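Local coordinates for protein transcobalamin-1 (Homo sapiens, PDB 4KKI) that binds vitamin B12 with femtomolar affinity, carries it, and protects it from the acidic environment of the stomach, at residues V28-E31 and N32-R35; T268-T271 and V272-E275. All coordinates share one frame; numbering follows the deposited sequence.

Overall arrangement
Both contacts belong to the N-terminal alpha domain, the alpha6-alpha6 helical barrel, and they follow one another in series along the chain, neither nesting nor crossing. Contact 1 comes first: residues 28-35 close a tight turn just ahead of helix 37-45. Some 230 residues later, contact 2 is a run of successive turns inside helix 265-277. Their centres lie 12 Å apart, and V28 joins them: its CG2 is 3.8 Å from L269 CD1 and 3.8 Å from L273 CD2. The disulfide C26-C265, just upstream of both, ties the same two regions covalently. V28 and the disulfide thus join the N-terminal loop to helix 265-277.

Contact 1 (V28-E31 and N32-R35); sequences VSEE and NYIR
S29 and N32 set the turn: N32 N donates to S29 O at 2.9 Å, but the N-H...O angle is 135° and the donor stands well above the carbonyl plane, so this bond is bent. R35 N bonds to N32 O in the same i to i+3 spacing, and the chain runs on as a 3-10 segment. The Y33 ring folds back over the turn, and E30 CA sits 3.8 Å from its centroid, 5° off the ring normal, a CH-pi contact squarely over one face. The E30 side chain runs alongside the ring, with CG 4.0 Å from Y33 CZ and the carboxylate nearly parallel to the ring plane. V28 approaches differently, with CG1 in the ring plane at the edge, 3.8 Å from Y33 CD1. With chi1 at 175°, that methyl is trans to the V28 nitrogen and also reaches N32 CB at 3.7 Å. N32 holds its amide beside S29, whose OG is 3.4 Å from N32 CG. Were N32 an alanine, S29 OG would probably lose its neighbouring amide and a gap would open over the turn. V28 continues inward onto L269 and L273 of helix 265-277, and its backbone is hydrogen-bonded to L294. The chemistry is therefore divided: a bent N32 N to S29 O bond, the R35 N to N32 O bond after it, and apolar and CH-pi contacts shape the turn, while the carboxylates of E30 and E31 lie on the exposed side, consistent with a surface lead-in to helix 37-45.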
ATOM      1  N   VAL A  28     -15.349  10.226   9.686  1.00 37.97           N
ATOM      2  CA  VAL A  28     -16.614  10.559   9.053  1.00 43.11           C
ATOM      3  C   VAL A  28     -17.758  10.439  10.054  1.00 53.23           C
ATOM      4  O   VAL A  28     -17.914   9.408  10.709  1.00 56.07           O
ATOM      5  CB  VAL A  28     -16.887   9.633   7.852  1.00 45.42           C
ATOM      6  CG1 VAL A  28     -18.261   9.898   7.273  1.00 44.04           C
ATOM      7  CG2 VAL A  28     -15.811   9.811   6.788  1.00 52.03           C
ATOM      8  N   SER A  29     -18.549  11.501  10.178  1.00 58.06           N
ATOM      9  CA  SER A  29     -19.730  11.472  11.035  1.00 69.44           C
ATOM     10  C   SER A  29     -20.737  10.451  10.512  1.00 73.95           C
ATOM     11  O   SER A  29     -20.725  10.104   9.331  1.00 70.43           O
ATOM     12  CB  SER A  29     -20.369  12.859  11.121  1.00 69.79           C
ATOM     13  OG  SER A  29     -20.678  13.361   9.832  1.00 80.34           O
ATOM     14  N   GLU A  30     -21.609   9.972  11.395  1.00 84.10           N
ATOM     15  CA  GLU A  30     -22.595   8.959  11.026  1.00 93.61           C
ATOM     16  C   GLU A  30     -23.599   9.478  10.000  1.00 91.34           C
ATOM     17  O   GLU A  30     -24.231   8.696   9.289  1.00 91.85           O
ATOM     18  CB  GLU A  30     -23.319   8.422  12.263  1.00108.44           C
ATOM     19  CG  GLU A  30     -22.418   7.673  13.233  1.00119.79           C
ATOM     20  CD  GLU A  30     -23.195   6.776  14.180  1.00131.17           C
ATOM     21  OE1 GLU A  30     -24.290   6.311  13.797  1.00133.23           O
ATOM     22  OE2 GLU A  30     -22.712   6.535  15.306  1.00135.89           O
ATOM     23  N   GLU A  31     -23.740  10.796   9.927  1.00 93.07           N
ATOM     24  CA  GLU A  31     -24.604  11.418   8.932  1.00 97.88           C
ATOM     25  C   GLU A  31     -23.974  11.323   7.544  1.00 90.49           C
ATOM     26  O   GLU A  31     -24.674  11.207   6.539  1.00 89.30           O
ATOM     27  CB  GLU A  31     -24.868  12.883   9.294  1.00108.04           C
ATOM     28  CG  GLU A  31     -25.722  13.634   8.283  1.00122.82           C
ATOM     29  CD  GLU A  31     -26.026  15.057   8.714  1.00132.91           C
ATOM     30  OE1 GLU A  31     -25.942  15.344   9.926  1.00139.23           O
ATOM     31  OE2 GLU A  31     -26.346  15.888   7.837  1.00132.55           O
ATOM     32  N   ASN A  32     -22.647  11.357   7.499  1.00 81.48           N
ATOM     33  CA  ASN A  32     -21.929  11.355   6.230  1.00 83.17           C
ATOM     34  C   ASN A  32     -21.415   9.978   5.812  1.00 71.68           C
ATOM     35  O   ASN A  32     -20.571   9.874   4.922  1.00 67.30           O
ATOM     36  CB  ASN A  32     -20.773  12.357   6.271  1.00 87.78           C
ATOM     37  CG  ASN A  32     -21.241  13.772   6.542  1.00 89.71           C
ATOM     38  OD1 ASN A  32     -22.377  13.991   6.961  1.00 87.02           O
ATOM     39  ND2 ASN A  32     -20.365  14.741   6.305  1.00 90.94           N
ATOM     40  N   TYR A  33     -21.925   8.928   6.450  1.00 64.08           N
ATOM     41  CA  TYR A  33     -21.537   7.562   6.108  1.00 64.93           C
ATOM     42  C   TYR A  33     -21.855   7.233   4.654  1.00 64.21           C
ATOM     43  O   TYR A  33     -21.196   6.394   4.039  1.00 59.27           O
ATOM     44  CB  TYR A  33     -22.225   6.550   7.025  1.00 67.98           C
ATOM     45  CG  TYR A  33     -21.472   6.262   8.303  1.00 84.25           C
ATOM     46  CD1 TYR A  33     -20.278   6.909   8.591  1.00 84.83           C
ATOM     47  CD2 TYR A  33     -21.950   5.329   9.215  1.00 93.47           C
ATOM     48  CE1 TYR A  33     -19.587   6.644   9.759  1.00 84.31           C
ATOM     49  CE2 TYR A  33     -21.266   5.056  10.383  1.00 94.18           C
ATOM     50  CZ  TYR A  33     -20.085   5.716  10.650  1.00 91.43           C
ATOM     51  OH  TYR A  33     -19.401   5.447  11.813  1.00 95.27           O
ATOM     52  N   ILE A  34     -22.867   7.904   4.113  1.00 59.60           N
ATOM     53  CA  ILE A  34     -23.284   7.704   2.730  1.00 49.76           C
ATOM     54  C   ILE A  34     -22.156   8.057   1.755  1.00 51.67           C
ATOM     55  O   ILE A  34     -22.069   7.497   0.662  1.00 61.13           O
ATOM     56  CB  ILE A  34     -24.568   8.518   2.407  1.00 58.39           C
ATOM     57  CG1 ILE A  34     -25.096   8.182   1.009  1.00 64.16           C
ATOM     58  CG2 ILE A  34     -24.322  10.017   2.568  1.00 50.74           C
ATOM     59  CD1 ILE A  34     -25.455   6.722   0.824  1.00 69.78           C
ATOM     60  N   ARG A  35     -21.278   8.966   2.168  1.00 54.70           N
ATOM     61  CA  ARG A  35     -20.149   9.372   1.337  1.00 53.82           C
ATOM     62  C   ARG A  35     -19.118   8.258   1.176  1.00 51.21           C
ATOM     63  O   ARG A  35     -18.288   8.301   0.269  1.00 57.18           O
ATOM     64  CB  ARG A  35     -19.484  10.626   1.909  1.00 52.63           C
ATOM     65  CG  ARG A  35     -20.265  11.906   1.676  1.00 59.13           C
ATOM     66  CD  ARG A  35     -19.542  13.098   2.277  1.00 77.43           C
ATOM     67  NE  ARG A  35     -20.092  14.367   1.813  1.00 93.36           N
ATOM     68  CZ  ARG A  35     -19.630  15.042   0.766  1.00101.41           C
ATOM     69  NH1 ARG A  35     -18.606  14.570   0.069  1.00 95.17           N
ATOM     70  NH2 ARG A  35     -20.191  16.191   0.415  1.00108.15           N
TER

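Contact 2 (T268-T271 and V272-E275); sequences TLNT and VLTE
L273 lays its side chain over the preceding turn of helix, where CG comes within 3.3 Å of L269 O and CD1 within 4.2 Å of L269 CG. The two leucines cross at a slant, four residues apart on one buried face. V272 does the same one position earlier: chi1 of 172° sets CG2 opposite its own carbonyl carbon, and this methyl ends 3.2 Å from T268 O. Regular i to i+4 bonding runs underneath, illustrated by L273 N to L269 O at 2.9 Å with an N-H...O angle of 162°. N270 O is gripped twice, since T274 N and T274 OG1 each donate to it at 3.0 Å from opposite faces of its plane; the hydroxyl thus turns back onto its own helix. T271 OG1 bonds both N235 O and, within the helix, Q267 O; T268 OG1 bonds G236 O, and E275 OE2 bonds T241 OG1, so three polar ends are bonded to residues 235-241. The helix is wedged between others: T268 and V272 pack on helix 244-252, L269 and V272 on helix 284-294.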
ATOM      1  N   THR A 268      -7.983  17.379   5.788  1.00 39.89           N
ATOM      2  CA  THR A 268      -7.511  16.173   5.115  1.00 43.53           C
ATOM      3  C   THR A 268      -8.673  15.224   4.833  1.00 50.27           C
ATOM      4  O   THR A 268      -8.823  14.726   3.717  1.00 49.73           O
ATOM      5  CB  THR A 268      -6.450  15.439   5.958  1.00 39.64           C
ATOM      6  OG1 THR A 268      -5.272  16.249   6.063  1.00 38.66           O
ATOM      7  CG2 THR A 268      -6.084  14.112   5.320  1.00 31.96           C
ATOM      8  N   LEU A 269      -9.495  14.990   5.851  1.00 48.16           N
ATOM      9  CA  LEU A 269     -10.674  14.140   5.722  1.00 51.15           C
ATOM     10  C   LEU A 269     -11.635  14.654   4.650  1.00 48.65           C
ATOM     11  O   LEU A 269     -12.100  13.886   3.806  1.00 55.41           O
ATOM     12  CB  LEU A 269     -11.395  14.036   7.071  1.00 55.79           C
ATOM     13  CG  LEU A 269     -12.735  13.300   7.105  1.00 51.95           C
ATOM     14  CD1 LEU A 269     -12.564  11.846   6.703  1.00 46.91           C
ATOM     15  CD2 LEU A 269     -13.357  13.405   8.488  1.00 60.30           C
ATOM     16  N   ASN A 270     -11.923  15.953   4.684  1.00 46.02           N
ATOM     17  CA  ASN A 270     -12.835  16.570   3.722  1.00 50.05           C
ATOM     18  C   ASN A 270     -12.360  16.445   2.278  1.00 50.36           C
ATOM     19  O   ASN A 270     -13.142  16.129   1.381  1.00 58.06           O
ATOM     20  CB  ASN A 270     -13.075  18.045   4.067  1.00 51.35           C
ATOM     21  CG  ASN A 270     -13.870  18.223   5.346  1.00 57.98           C
ATOM     22  OD1 ASN A 270     -14.577  17.316   5.784  1.00 62.80           O
ATOM     23  ND2 ASN A 270     -13.762  19.401   5.950  1.00 58.98           N
ATOM     24  N   THR A 271     -11.074  16.696   2.062  1.00 45.04           N
ATOM     25  CA  THR A 271     -10.481  16.571   0.737  1.00 46.04           C
ATOM     26  C   THR A 271     -10.580  15.136   0.223  1.00 49.18           C
ATOM     27  O   THR A 271     -10.906  14.906  -0.943  1.00 41.96           O
ATOM     28  CB  THR A 271      -9.012  17.026   0.741  1.00 45.03           C
ATOM     29  OG1 THR A 271      -8.948  18.414   1.096  1.00 53.02           O
ATOM     30  CG2 THR A 271      -8.382  16.831  -0.627  1.00 43.86           C
ATOM     31  N   VAL A 272     -10.312  14.173   1.100  1.00 44.63           N
ATOM     32  CA  VAL A 272     -10.429  12.765   0.735  1.00 46.73           C
ATOM     33  C   VAL A 272     -11.867  12.414   0.347  1.00 46.44           C
ATOM     34  O   VAL A 272     -12.097  11.749  -0.665  1.00 45.97           O
ATOM     35  CB  VAL A 272      -9.935  11.840   1.868  1.00 44.17           C
ATOM     36  CG1 VAL A 272     -10.247  10.381   1.549  1.00 41.34           C
ATOM     37  CG2 VAL A 272      -8.442  12.032   2.087  1.00 39.03           C
ATOM     38  N   LEU A 273     -12.830  12.877   1.141  1.00 38.40           N
ATOM     39  CA  LEU A 273     -14.242  12.625   0.855  1.00 45.71           C
ATOM     40  C   LEU A 273     -14.639  13.197  -0.505  1.00 43.18           C
ATOM     41  O   LEU A 273     -15.439  12.605  -1.231  1.00 46.59           O
ATOM     42  CB  LEU A 273     -15.137  13.206   1.956  1.00 48.69           C
ATOM     43  CG  LEU A 273     -15.055  12.539   3.332  1.00 56.24           C
ATOM     44  CD1 LEU A 273     -15.900  13.294   4.350  1.00 58.88           C
ATOM     45  CD2 LEU A 273     -15.482  11.079   3.255  1.00 48.91           C
ATOM     46  N   THR A 274     -14.072  14.348  -0.844  1.00 49.44           N
ATOM     47  CA  THR A 274     -14.311  14.963  -2.142  1.00 50.93           C
ATOM     48  C   THR A 274     -13.772  14.073  -3.254  1.00 45.67           C
ATOM     49  O   THR A 274     -14.420  13.890  -4.284  1.00 56.23           O
ATOM     50  CB  THR A 274     -13.650  16.343  -2.238  1.00 49.43           C
ATOM     51  OG1 THR A 274     -14.187  17.200  -1.224  1.00 53.42           O
ATOM     52  CG2 THR A 274     -13.901  16.960  -3.604  1.00 47.43           C
ATOM     53  N   GLU A 275     -12.583  13.519  -3.033  1.00 42.19           N
ATOM     54  CA  GLU A 275     -11.961  12.620  -3.999  1.00 43.60           C
ATOM     55  C   GLU A 275     -12.822  11.385  -4.245  1.00 45.67           C
ATOM     56  O   GLU A 275     -12.979  10.949  -5.385  1.00 53.47           O
ATOM     57  CB  GLU A 275     -10.571  12.192  -3.519  1.00 48.08           C
ATOM     58  CG  GLU A 275      -9.579  13.332  -3.346  1.00 55.54           C
ATOM     59  CD  GLU A 275      -8.996  13.816  -4.659  1.00 72.65           C
ATOM     60  OE1 GLU A 275      -9.753  14.363  -5.489  1.00 80.82           O
ATOM     61  OE2 GLU A 275      -7.776  13.648  -4.859  1.00 74.18           O
TER